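Amino acid adenylation domain-containing protein (Bacillus stratosphericus LAMA 585, PDB 6ULY) probably activates an alpha-keto acid, here 4-methyl-2-oxopentanoate, as its acyl adenylate for nonribosomal depsipeptide synthesis. Local coordinates at residues 75-80 against 127-132; 32-37 against 241-246; 54-59 against 154-159; 121-126 against 145-150. All blocks are in the same frame, centred on the assembly; numbering follows the deposited sequence.

Contact 1: residues 75-80 against 127-132. With SO4 (sulfate ion), chain D.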
# COMPACT_ATOMS: atom_id res chain seq x y z
N PHE A 75 -22.15 -1.36 -13.95
CA PHE A 75 -23.25 -0.66 -14.58
C PHE A 75 -22.79 0.67 -15.17
O PHE A 75 -21.91 1.33 -14.62
CB PHE A 75 -24.39 -0.39 -13.59
CG PHE A 75 -25.16 -1.62 -13.22
CD1 PHE A 75 -26.09 -2.16 -14.09
CD2 PHE A 75 -24.94 -2.25 -12.00
CE1 PHE A 75 -26.79 -3.29 -13.76
CE2 PHE A 75 -25.65 -3.39 -11.67
CZ PHE A 75 -26.57 -3.91 -12.54
N SER A 76 -23.40 1.02 -16.31
CA SER A 76 -23.37 2.37 -16.83
C SER A 76 -24.71 3.08 -16.68
O SER A 76 -24.75 4.31 -16.73
CB SER A 76 -22.98 2.37 -18.31
OG SER A 76 -23.91 1.61 -19.08
N SER A 77 -25.80 2.33 -16.48
CA SER A 77 -27.14 2.90 -16.38
C SER A 77 -27.53 3.01 -14.91
O SER A 77 -27.53 2.02 -14.18
CB SER A 77 -28.15 2.03 -17.13
OG SER A 77 -29.46 2.28 -16.64
N ASN A 78 -27.90 4.23 -14.49
CA ASN A 78 -28.45 4.42 -13.15
C ASN A 78 -29.72 3.61 -12.96
O ASN A 78 -29.91 2.99 -11.90
CB ASN A 78 -28.72 5.91 -12.91
CG ASN A 78 -27.46 6.71 -12.75
OD1 ASN A 78 -26.47 6.24 -12.18
ND2 ASN A 78 -27.47 7.94 -13.24
N HIS A 79 -30.61 3.60 -13.96
CA HIS A 79 -31.86 2.87 -13.84
C HIS A 79 -31.61 1.40 -13.55
O HIS A 79 -32.19 0.82 -12.62
CB HIS A 79 -32.68 3.03 -15.12
CG HIS A 79 -33.92 2.20 -15.16
ND1 HIS A 79 -35.13 2.64 -14.68
CD2 HIS A 79 -34.13 0.94 -15.62
CE1 HIS A 79 -36.04 1.69 -14.84
NE2 HIS A 79 -35.46 0.65 -15.41
N ALA A 80 -30.74 0.76 -14.34
CA ALA A 80 -30.47 -0.65 -14.13
C ALA A 80 -29.77 -0.90 -12.79
O ALA A 80 -30.04 -1.92 -12.14
CB ALA A 80 -29.63 -1.20 -15.29
N LEU A 127 -23.23 -8.47 -12.67
CA LEU A 127 -24.49 -7.91 -13.14
C LEU A 127 -24.19 -6.56 -13.78
O LEU A 127 -23.48 -5.74 -13.19
CB LEU A 127 -25.46 -7.75 -11.97
CG LEU A 127 -26.95 -7.96 -12.20
CD1 LEU A 127 -27.22 -9.31 -12.84
CD2 LEU A 127 -27.67 -7.83 -10.88
N THR A 128 -24.74 -6.33 -14.97
CA THR A 128 -24.34 -5.18 -15.77
C THR A 128 -25.49 -4.77 -16.68
O THR A 128 -26.62 -5.23 -16.53
CB THR A 128 -23.07 -5.51 -16.57
OG1 THR A 128 -22.82 -4.48 -17.53
CG2 THR A 128 -23.23 -6.85 -17.30
N ASP A 129 -25.18 -3.88 -17.62
CA ASP A 129 -26.11 -3.34 -18.60
C ASP A 129 -25.98 -4.07 -19.93
O ASP A 129 -24.98 -4.73 -20.22
CB ASP A 129 -25.83 -1.86 -18.84
CG ASP A 129 -26.13 -1.02 -17.65
OD1 ASP A 129 -27.12 -1.33 -16.95
OD2 ASP A 129 -25.39 -0.05 -17.40
N ASP A 130 -27.01 -3.90 -20.77
CA ASP A 130 -26.89 -4.35 -22.15
C ASP A 130 -25.79 -3.59 -22.88
O ASP A 130 -25.10 -4.17 -23.72
CB ASP A 130 -28.23 -4.19 -22.87
CG ASP A 130 -29.23 -5.28 -22.51
OD1 ASP A 130 -28.84 -6.46 -22.43
OD2 ASP A 130 -30.42 -4.95 -22.31
N SER A 131 -25.61 -2.31 -22.55
CA SER A 131 -24.57 -1.51 -23.18
C SER A 131 -23.16 -1.91 -22.74
O SER A 131 -22.19 -1.48 -23.39
CB SER A 131 -24.80 -0.03 -22.86
OG SER A 131 -24.51 0.26 -21.50
N LEU A 132 -23.01 -2.71 -21.68
CA LEU A 132 -21.71 -3.13 -21.20
C LEU A 132 -21.47 -4.63 -21.24
O LEU A 132 -20.31 -5.06 -21.12
CB LEU A 132 -21.50 -2.68 -19.74
CG LEU A 132 -21.13 -1.23 -19.47
CD1 LEU A 132 -21.01 -1.02 -17.96
CD2 LEU A 132 -19.83 -0.85 -20.16
S SO4 D . -30.01 5.74 -17.04
O1 SO4 D . -29.78 4.50 -17.74
O2 SO4 D . -28.78 6.28 -16.53
O3 SO4 D . -30.91 5.49 -15.94
O4 SO4 D . -30.61 6.70 -17.91
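The start of helix 78-91, just after strand 70-74, meets the end of strand 125-128, the parallel neighbour of 70-74 in a mixed sheet, and the carboxylate of Asp129 joins the two. Its OD2 accepts three hydrogen bonds: from Ser76 N, from Ser77 N at 2.6 Å, and from Ser76 OG at 2.8 Å. Ser77 N comes in on the syn side and Ser76 OG on the anti side, each tilted out of the carboxylate plane, while Ser76 N lies nearly on the C-O axis. OG of Ser76 sits between its own backbone N and carbonyl carbon (chi1 60°), which leaves it beside OD2. Across the contact Asp129 OD1 meets carbon atoms: it lies at the edge of the Phe75 ring, 3.2 Å from Phe75 CD1. Ala80 CB is also close to it. One face of that ring is laid over the strand, with Thr128 CA 4.1 Å from the ring centroid in a CH-pi contact and Leu127 O above the rim. Ser77 is the N-cap, its OG accepting from Ala80 N at 3.0 Å, and Asn78 N and His79 N donate hydrogen bonds to sulfate D. With three donors on OD2 and no partner modelled for buried OD1, the negative charge of Asp129 is probably drawn toward OD2.

Contact 2: residues 32-37 against 241-246. With SO4 (sulfate ion), chain D.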
# COMPACT_ATOMS: atom_id res chain seq x y z
N LEU A 32 -38.02 8.00 -8.50
CA LEU A 32 -36.80 8.36 -9.20
C LEU A 32 -37.11 8.89 -10.59
O LEU A 32 -38.08 8.49 -11.23
CB LEU A 32 -35.86 7.15 -9.31
CG LEU A 32 -35.38 6.56 -7.98
CD1 LEU A 32 -35.81 5.10 -7.85
CD2 LEU A 32 -33.87 6.70 -7.87
N THR A 33 -36.26 9.81 -11.04
CA THR A 33 -36.30 10.30 -12.42
C THR A 33 -34.88 10.28 -12.96
O THR A 33 -33.99 10.94 -12.42
CB THR A 33 -36.89 11.71 -12.51
OG1 THR A 33 -37.89 11.88 -11.51
CG2 THR A 33 -37.51 11.92 -13.87
N TYR A 34 -34.67 9.51 -14.03
CA TYR A 34 -33.36 9.36 -14.65
C TYR A 34 -33.28 10.26 -15.88
O TYR A 34 -34.10 10.14 -16.80
CB TYR A 34 -33.13 7.90 -15.04
CG TYR A 34 -33.32 6.94 -13.90
CD1 TYR A 34 -32.27 6.66 -13.02
CD2 TYR A 34 -34.54 6.32 -13.68
CE1 TYR A 34 -32.44 5.79 -11.97
CE2 TYR A 34 -34.72 5.45 -12.62
CZ TYR A 34 -33.66 5.19 -11.77
OH TYR A 34 -33.81 4.32 -10.72
N ILE A 35 -32.30 11.16 -15.88
CA ILE A 35 -32.13 12.09 -16.99
C ILE A 35 -31.47 11.36 -18.15
O ILE A 35 -30.48 10.63 -17.97
CB ILE A 35 -31.30 13.31 -16.56
CG1 ILE A 35 -31.98 14.01 -15.38
CG2 ILE A 35 -31.10 14.26 -17.75
CD1 ILE A 35 -31.37 15.34 -14.99
N VAL A 36 -32.01 11.56 -19.35
CA VAL A 36 -31.42 11.04 -20.58
C VAL A 36 -30.77 12.15 -21.40
O VAL A 36 -29.67 11.97 -21.93
CB VAL A 36 -32.48 10.28 -21.41
CG1 VAL A 36 -31.87 9.77 -22.71
CG2 VAL A 36 -33.07 9.13 -20.60
N ASN A 37 -31.43 13.29 -21.51
CA ASN A 37 -30.88 14.46 -22.19
C ASN A 37 -31.70 15.67 -21.77
O ASN A 37 -32.54 15.59 -20.86
CB ASN A 37 -30.87 14.25 -23.71
CG ASN A 37 -32.24 13.91 -24.26
OD1 ASN A 37 -33.16 14.72 -24.22
ND2 ASN A 37 -32.38 12.70 -24.80
N GLN A 241 -36.11 12.06 -6.07
CA GLN A 241 -34.68 12.11 -6.38
C GLN A 241 -34.48 11.94 -7.88
O GLN A 241 -35.08 11.06 -8.50
CB GLN A 241 -33.90 11.04 -5.60
CG GLN A 241 -34.30 9.59 -5.88
CD GLN A 241 -33.46 8.59 -5.10
OE1 GLN A 241 -32.27 8.40 -5.37
NE2 GLN A 241 -34.08 7.93 -4.12
N ILE A 242 -33.63 12.80 -8.45
CA ILE A 242 -33.31 12.79 -9.87
C ILE A 242 -31.87 12.32 -10.03
O ILE A 242 -30.96 12.87 -9.40
CB ILE A 242 -33.52 14.17 -10.51
CG1 ILE A 242 -35.01 14.53 -10.53
CG2 ILE A 242 -32.95 14.22 -11.92
CD1 ILE A 242 -35.42 15.51 -9.46
N ARG A 243 -31.67 11.32 -10.88
CA ARG A 243 -30.37 10.75 -11.15
C ARG A 243 -29.91 11.16 -12.54
O ARG A 243 -30.66 11.03 -13.51
CB ARG A 243 -30.41 9.22 -11.03
CG ARG A 243 -30.40 8.70 -9.59
CD ARG A 243 -29.09 9.00 -8.86
NE ARG A 243 -27.92 8.78 -9.70
CZ ARG A 243 -26.66 8.91 -9.29
NH1 ARG A 243 -26.39 9.25 -8.04
NH2 ARG A 243 -25.67 8.70 -10.15
N ALA A 244 -28.68 11.66 -12.63
CA ALA A 244 -28.03 11.95 -13.89
C ALA A 244 -26.76 11.11 -14.02
O ALA A 244 -26.20 10.64 -13.02
CB ALA A 244 -27.69 13.44 -14.02
N ARG A 245 -26.32 10.92 -15.26
CA ARG A 245 -25.09 10.18 -15.51
C ARG A 245 -23.88 11.06 -15.23
O ARG A 245 -23.85 12.24 -15.60
CB ARG A 245 -25.04 9.67 -16.94
CG ARG A 245 -26.11 8.62 -17.25
CD ARG A 245 -25.58 7.55 -18.20
NE ARG A 245 -26.61 6.58 -18.56
CZ ARG A 245 -26.40 5.51 -19.32
NH1 ARG A 245 -25.19 5.26 -19.80
NH2 ARG A 245 -27.40 4.69 -19.60
N THR A 246 -22.89 10.49 -14.54
CA THR A 246 -21.67 11.23 -14.23
C THR A 246 -21.00 11.73 -15.50
O THR A 246 -20.53 12.88 -15.55
CB THR A 246 -20.72 10.34 -13.44
OG1 THR A 246 -21.43 9.69 -12.38
CG2 THR A 246 -19.56 11.16 -12.87
S SO4 D . -30.01 5.74 -17.04
O1 SO4 D . -29.78 4.50 -17.74
O2 SO4 D . -28.78 6.28 -16.53
O3 SO4 D . -30.91 5.49 -15.94
O4 SO4 D . -30.61 6.70 -17.91
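Leu32 lays CD2 against the amide end of Gln241, 3.4 Å from CD, the two side chains side by side and pointing the same way. Gln241 CG takes the position between its backbone N and carbonyl carbon (chi1 61°), which brings CG within 3.5 Å of Leu32 CD2; the amide itself is held by Tyr46 and His231. In the next pair on this face, two residues along, Tyr34 CD1 lies 3.7 Å from Arg243 CB. The arginine then bends away at chi2 and chi3, and its guanidinium, 54° from the plane of the tyrosine ring, reaches Met219 O. The other face carries Thr33 beside Ile242, whose CG2 also meets Ile35 CG1 at 3.6 Å. The backbones between the two faces form a regular parallel ladder. Thr33 N donates to Gln241 O at 3.1 Å, Arg243 N to Thr33 O at 2.8 Å, and Ile35 N to Arg243 O at 2.9 Å, the last nearly straight at 170°. Past the strand end Arg245 grips sulfate D through NE to O2 and NH2 to O1, while O3 of the same ion rests 3.4 Å from Tyr34 CB. In the nine-stranded mixed sheet, 31-35 lies between antiparallel 41-45 and parallel 240-243. Helix 224-237 covers Leu32 and Gln241, and Trp259 of helix 255-262 packs on Ile35 and Ala244.

Contact 3: residues 54-59 against 154-159. With SO4 (sulfate ion), chain G.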
# COMPACT_ATOMS: atom_id res chain seq x y z
N GLU A 54 -38.49 -6.56 -7.92
CA GLU A 54 -39.01 -7.92 -7.80
C GLU A 54 -38.89 -8.68 -9.11
O GLU A 54 -38.65 -9.89 -9.11
CB GLU A 54 -40.47 -7.87 -7.34
CG GLU A 54 -40.63 -7.54 -5.86
CD GLU A 54 -42.05 -7.14 -5.48
OE1 GLU A 54 -42.31 -6.94 -4.28
OE2 GLU A 54 -42.90 -7.03 -6.39
N ARG A 55 -39.04 -7.99 -10.25
CA ARG A 55 -38.83 -8.64 -11.54
C ARG A 55 -37.38 -9.07 -11.69
O ARG A 55 -37.09 -10.23 -12.00
CB ARG A 55 -39.25 -7.70 -12.68
CG ARG A 55 -40.72 -7.32 -12.66
CD ARG A 55 -41.13 -6.53 -13.90
NE ARG A 55 -42.31 -5.71 -13.65
CZ ARG A 55 -43.56 -6.18 -13.60
NH1 ARG A 55 -43.79 -7.47 -13.77
NH2 ARG A 55 -44.57 -5.36 -13.37
N VAL A 56 -36.44 -8.14 -11.46
CA VAL A 56 -35.03 -8.51 -11.52
C VAL A 56 -34.73 -9.65 -10.55
O VAL A 56 -33.91 -10.53 -10.84
CB VAL A 56 -34.15 -7.28 -11.23
CG1 VAL A 56 -32.68 -7.68 -11.16
CG2 VAL A 56 -34.35 -6.22 -12.31
N LEU A 57 -35.40 -9.66 -9.40
CA LEU A 57 -35.17 -10.73 -8.42
C LEU A 57 -35.51 -12.09 -9.01
O LEU A 57 -34.86 -13.09 -8.68
CB LEU A 57 -35.98 -10.47 -7.16
CG LEU A 57 -35.95 -11.57 -6.09
CD1 LEU A 57 -34.54 -11.80 -5.57
CD2 LEU A 57 -36.90 -11.22 -4.95
N THR A 58 -36.54 -12.16 -9.86
CA THR A 58 -36.89 -13.43 -10.48
C THR A 58 -35.72 -13.97 -11.29
O THR A 58 -35.40 -15.17 -11.23
CB THR A 58 -38.12 -13.27 -11.37
OG1 THR A 58 -39.25 -12.92 -10.57
CG2 THR A 58 -38.40 -14.56 -12.13
N GLY A 59 -35.08 -13.11 -12.08
CA GLY A 59 -33.97 -13.56 -12.90
C GLY A 59 -32.75 -13.96 -12.08
O GLY A 59 -32.09 -14.95 -12.38
N GLU A 154 -31.63 -5.36 -17.87
CA GLU A 154 -32.80 -5.03 -18.69
C GLU A 154 -33.60 -6.26 -19.10
O GLU A 154 -34.82 -6.26 -18.92
CB GLU A 154 -32.36 -4.23 -19.92
CG GLU A 154 -31.85 -2.83 -19.62
CD GLU A 154 -30.35 -2.78 -19.35
OE1 GLU A 154 -29.77 -3.84 -19.04
OE2 GLU A 154 -29.76 -1.69 -19.46
N PRO A 155 -32.99 -7.33 -19.62
CA PRO A 155 -33.77 -8.55 -19.89
C PRO A 155 -34.60 -9.02 -18.70
O PRO A 155 -35.69 -9.58 -18.90
CB PRO A 155 -32.70 -9.57 -20.26
CG PRO A 155 -31.55 -8.76 -20.76
CD PRO A 155 -31.57 -7.49 -19.96
N MET A 156 -34.11 -8.83 -17.48
CA MET A 156 -34.85 -9.29 -16.30
C MET A 156 -36.07 -8.42 -16.04
O MET A 156 -37.04 -8.90 -15.43
CB MET A 156 -33.94 -9.30 -15.08
CG MET A 156 -32.70 -10.16 -15.24
SD MET A 156 -31.58 -10.10 -13.82
CE MET A 156 -30.21 -11.08 -14.43
N LEU A 157 -36.06 -7.16 -16.48
CA LEU A 157 -37.19 -6.28 -16.24
C LEU A 157 -38.46 -6.76 -16.92
O LEU A 157 -39.54 -6.24 -16.61
CB LEU A 157 -36.87 -4.86 -16.73
CG LEU A 157 -36.16 -3.92 -15.74
CD1 LEU A 157 -35.95 -2.56 -16.38
CD2 LEU A 157 -36.94 -3.79 -14.44
N THR A 158 -38.37 -7.73 -17.82
CA THR A 158 -39.54 -8.26 -18.52
C THR A 158 -40.05 -9.55 -17.88
O THR A 158 -40.81 -10.29 -18.51
CB THR A 158 -39.21 -8.51 -19.99
OG1 THR A 158 -38.45 -9.72 -20.12
CG2 THR A 158 -38.39 -7.35 -20.56
N LEU A 159 -39.67 -9.82 -16.64
CA LEU A 159 -40.05 -11.05 -15.96
C LEU A 159 -41.19 -10.80 -14.98
O LEU A 159 -41.54 -9.65 -14.67
CB LEU A 159 -38.85 -11.65 -15.23
CG LEU A 159 -37.69 -12.10 -16.11
CD1 LEU A 159 -36.57 -12.68 -15.25
CD2 LEU A 159 -38.16 -13.10 -17.15
S SO4 G . -46.35 -9.24 -12.65
O1 SO4 G . -45.58 -9.46 -11.47
O2 SO4 G . -45.55 -9.53 -13.80
O3 SO4 G . -47.48 -10.15 -12.62
O4 SO4 G . -46.79 -7.85 -12.68
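Arg55 stretches from helix 46-62 across the loop 154-159, its chain extended from CG to NE (chi2 -173°). The methylenes pass over loop carbonyls: CD lies 3.2 Å from Leu157 O, and CG as close to Leu159 O. At the tip NH1 donates to Leu159 O, 3.3 Å away and nearly straight at 169°, with that oxygen in the guanidinium plane. NH1 also reaches O2 of sulfate G at 2.7 Å, an ion that Arg161 N binds too. Earlier in the loop, Met156 has CG anti to its carbonyl carbon (chi1 -57°) and runs out straight beyond it, crossing Val56 at about a right angle with SD 3.8 Å from Val56 CG1. The other methyl of Val56, CG2, meets Leu157 CD2 at 4.1 Å. Leu159 brings CD1 onto the bare helix backbone at Gly59, 3.5 Å from its N, and against Thr58 CG2. Met156 SD lies near Gly59 CA as well. Thr58 OG1 turns to Glu160 O. This is a loop packed on a helix of an AMP-binding domain: an irregular helical turn after strand 150-152 lies against helix 46-62, whose Val56 also touches helix 78-91, at Thr83 and Ala87.

Contact 4: residues 121-126 against 145-150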
# COMPACT_ATOMS: atom_id res chain seq x y z
N LEU A 121 -14.15 -12.36 -3.76
CA LEU A 121 -15.54 -12.73 -3.53
C LEU A 121 -15.90 -14.09 -4.12
O LEU A 121 -17.08 -14.41 -4.22
CB LEU A 121 -16.46 -11.65 -4.11
CG LEU A 121 -16.35 -10.29 -3.43
CD1 LEU A 121 -16.88 -9.18 -4.31
CD2 LEU A 121 -17.09 -10.31 -2.10
N GLU A 122 -14.90 -14.88 -4.50
CA GLU A 122 -15.12 -16.23 -5.02
C GLU A 122 -16.01 -16.22 -6.27
O GLU A 122 -17.03 -16.90 -6.35
CB GLU A 122 -15.71 -17.14 -3.93
CG GLU A 122 -14.74 -17.41 -2.79
CD GLU A 122 -15.32 -18.32 -1.73
OE1 GLU A 122 -16.56 -18.47 -1.68
OE2 GLU A 122 -14.54 -18.90 -0.94
N HIS A 123 -15.61 -15.42 -7.25
CA HIS A 123 -16.19 -15.46 -8.59
C HIS A 123 -17.70 -15.24 -8.54
O HIS A 123 -18.47 -16.12 -8.94
CB HIS A 123 -15.89 -16.80 -9.25
CG HIS A 123 -14.45 -17.21 -9.17
ND1 HIS A 123 -13.42 -16.30 -9.25
CD2 HIS A 123 -13.88 -18.43 -9.01
CE1 HIS A 123 -12.27 -16.95 -9.15
NE2 HIS A 123 -12.52 -18.23 -9.00
N PRO A 124 -18.16 -14.09 -8.07
CA PRO A 124 -19.60 -13.82 -8.05
C PRO A 124 -20.12 -13.47 -9.43
O PRO A 124 -19.40 -13.00 -10.31
CB PRO A 124 -19.72 -12.62 -7.10
CG PRO A 124 -18.42 -11.91 -7.25
CD PRO A 124 -17.38 -12.97 -7.49
N LEU A 125 -21.42 -13.70 -9.61
CA LEU A 125 -22.08 -13.26 -10.83
C LEU A 125 -21.87 -11.77 -11.02
O LEU A 125 -22.06 -10.98 -10.09
CB LEU A 125 -23.58 -13.58 -10.76
CG LEU A 125 -24.46 -12.94 -11.85
CD1 LEU A 125 -24.14 -13.53 -13.21
CD2 LEU A 125 -25.93 -13.10 -11.51
N ILE A 126 -21.47 -11.39 -12.22
CA ILE A 126 -21.35 -9.98 -12.57
C ILE A 126 -22.66 -9.54 -13.21
O ILE A 126 -23.15 -10.17 -14.15
CB ILE A 126 -20.16 -9.73 -13.51
CG1 ILE A 126 -18.85 -10.21 -12.86
CG2 ILE A 126 -20.08 -8.26 -13.87
CD1 ILE A 126 -17.63 -10.12 -13.76
N THR A 145 -9.94 -17.14 -17.61
CA THR A 145 -10.78 -17.84 -16.66
C THR A 145 -12.01 -18.39 -17.36
O THR A 145 -12.53 -17.80 -18.31
CB THR A 145 -11.22 -16.91 -15.52
OG1 THR A 145 -12.11 -17.62 -14.64
CG2 THR A 145 -11.94 -15.69 -16.06
N ASP A 146 -12.47 -19.54 -16.88
CA ASP A 146 -13.73 -20.14 -17.31
C ASP A 146 -14.82 -19.97 -16.26
O ASP A 146 -15.91 -20.53 -16.41
CB ASP A 146 -13.52 -21.63 -17.61
CG ASP A 146 -12.39 -21.87 -18.59
OD1 ASP A 146 -12.30 -21.15 -19.60
OD2 ASP A 146 -11.57 -22.79 -18.33
N GLN A 147 -14.54 -19.21 -15.20
CA GLN A 147 -15.47 -19.03 -14.09
C GLN A 147 -16.24 -17.72 -14.18
O GLN A 147 -16.97 -17.39 -13.24
CB GLN A 147 -14.70 -19.08 -12.77
CG GLN A 147 -14.07 -20.42 -12.46
CD GLN A 147 -15.09 -21.46 -12.03
OE1 GLN A 147 -15.26 -21.72 -10.84
NE2 GLN A 147 -15.77 -22.05 -13.01
N LEU A 148 -16.08 -16.97 -15.26
CA LEU A 148 -16.78 -15.70 -15.40
C LEU A 148 -18.24 -15.96 -15.76
O LEU A 148 -18.54 -16.79 -16.62
CB LEU A 148 -16.11 -14.84 -16.48
CG LEU A 148 -16.59 -13.39 -16.53
CD1 LEU A 148 -16.19 -12.65 -15.26
CD2 LEU A 148 -16.03 -12.67 -17.75
N ARG A 149 -19.14 -15.24 -15.09
CA ARG A 149 -20.57 -15.33 -15.34
C ARG A 149 -21.14 -13.91 -15.36
O ARG A 149 -20.93 -13.15 -14.41
CB ARG A 149 -21.28 -16.16 -14.27
CG ARG A 149 -21.02 -17.66 -14.37
CD ARG A 149 -21.54 -18.39 -13.14
NE ARG A 149 -21.29 -19.82 -13.20
CZ ARG A 149 -21.50 -20.66 -12.19
NH1 ARG A 149 -21.97 -20.22 -11.03
NH2 ARG A 149 -21.24 -21.96 -12.33
N VAL A 150 -21.83 -13.57 -16.44
CA VAL A 150 -22.37 -12.23 -16.64
C VAL A 150 -23.85 -12.34 -16.99
O VAL A 150 -24.31 -13.33 -17.57
CB VAL A 150 -21.61 -11.47 -17.74
CG1 VAL A 150 -21.91 -9.98 -17.67
CG2 VAL A 150 -20.11 -11.73 -17.63
O HOH W 1 -18.39 -14.36 -12.35
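Ile126, His123 and Arg149 bury the most surface where the chain 121-126 runs beside 145-150. Ile126 N donates to Arg149 O at 2.9 Å, a nearly straight bond (169°) that starts the parallel pairing of Ile126 with Val150. In return Val150 CA approaches Ile126 O at 3.3 Å as a CA-H...O contact. The Ile126 side chain has CG1 anti to its carbonyl carbon, and its terminal CD1 meets CD1 of Leu148 at 3.3 Å, tighter than a normal carbon contact. Val136 of helix 130-137 adds to the packing on Ile126. At the other end His123 presents a ring face to Gln147: CB stands 4.2 Å from the ring centroid in a CH-pi contact, and the amide plane of Gln147 is turned 81° from the ring. Trp118 also meets the histidine ring, with the planes inclined at about 35°. Arg149 works through its backbone and the root of its side chain. CB lies 4.0 Å from Leu125 CD1, and that methyl also rests against Arg149 O, whereas the extended arm beyond leads away from the contact. Where the two segments stand further apart, water 1 accepts from Arg149 N at 3.0 Å and lies close to Pro124 O. A Schellman motif with Glu122 as its C-prime residue ends helix 109-120 just ahead. The arrangement is typical of the border of an alpha/beta sheet, with strand 150-152 outermost and joined to parallel 125-128 by a beta-alpha-beta crossover through helices 130-137 and 139-142.

In the fold
Contacts 1 and 4 share strand 125-128: contact 4 pairs its beginning with the outermost strand, contact 1 ties its end to helix 78-91, and Thr128 CG2 touches Val150 CG1 at 3.4 Å. Contact 3 follows on from the outer strand, and its Leu157 CD1 reaches His79 NE2 at 3.4 Å. Contact 2 belongs to a different sheet, yet its centre is only 14 Å from that of contact 1; Asn78 ND2 probably donates a weak hydrogen bond to Ala244 O at 3.0 Å, and both contacts bind sulfate D. Contacts 2 and 4 are farthest apart, centres 30 Å. Toward the keto acyl adenylate, the Arg243 side chain of contact 2 remains about 12 Å from the ligand.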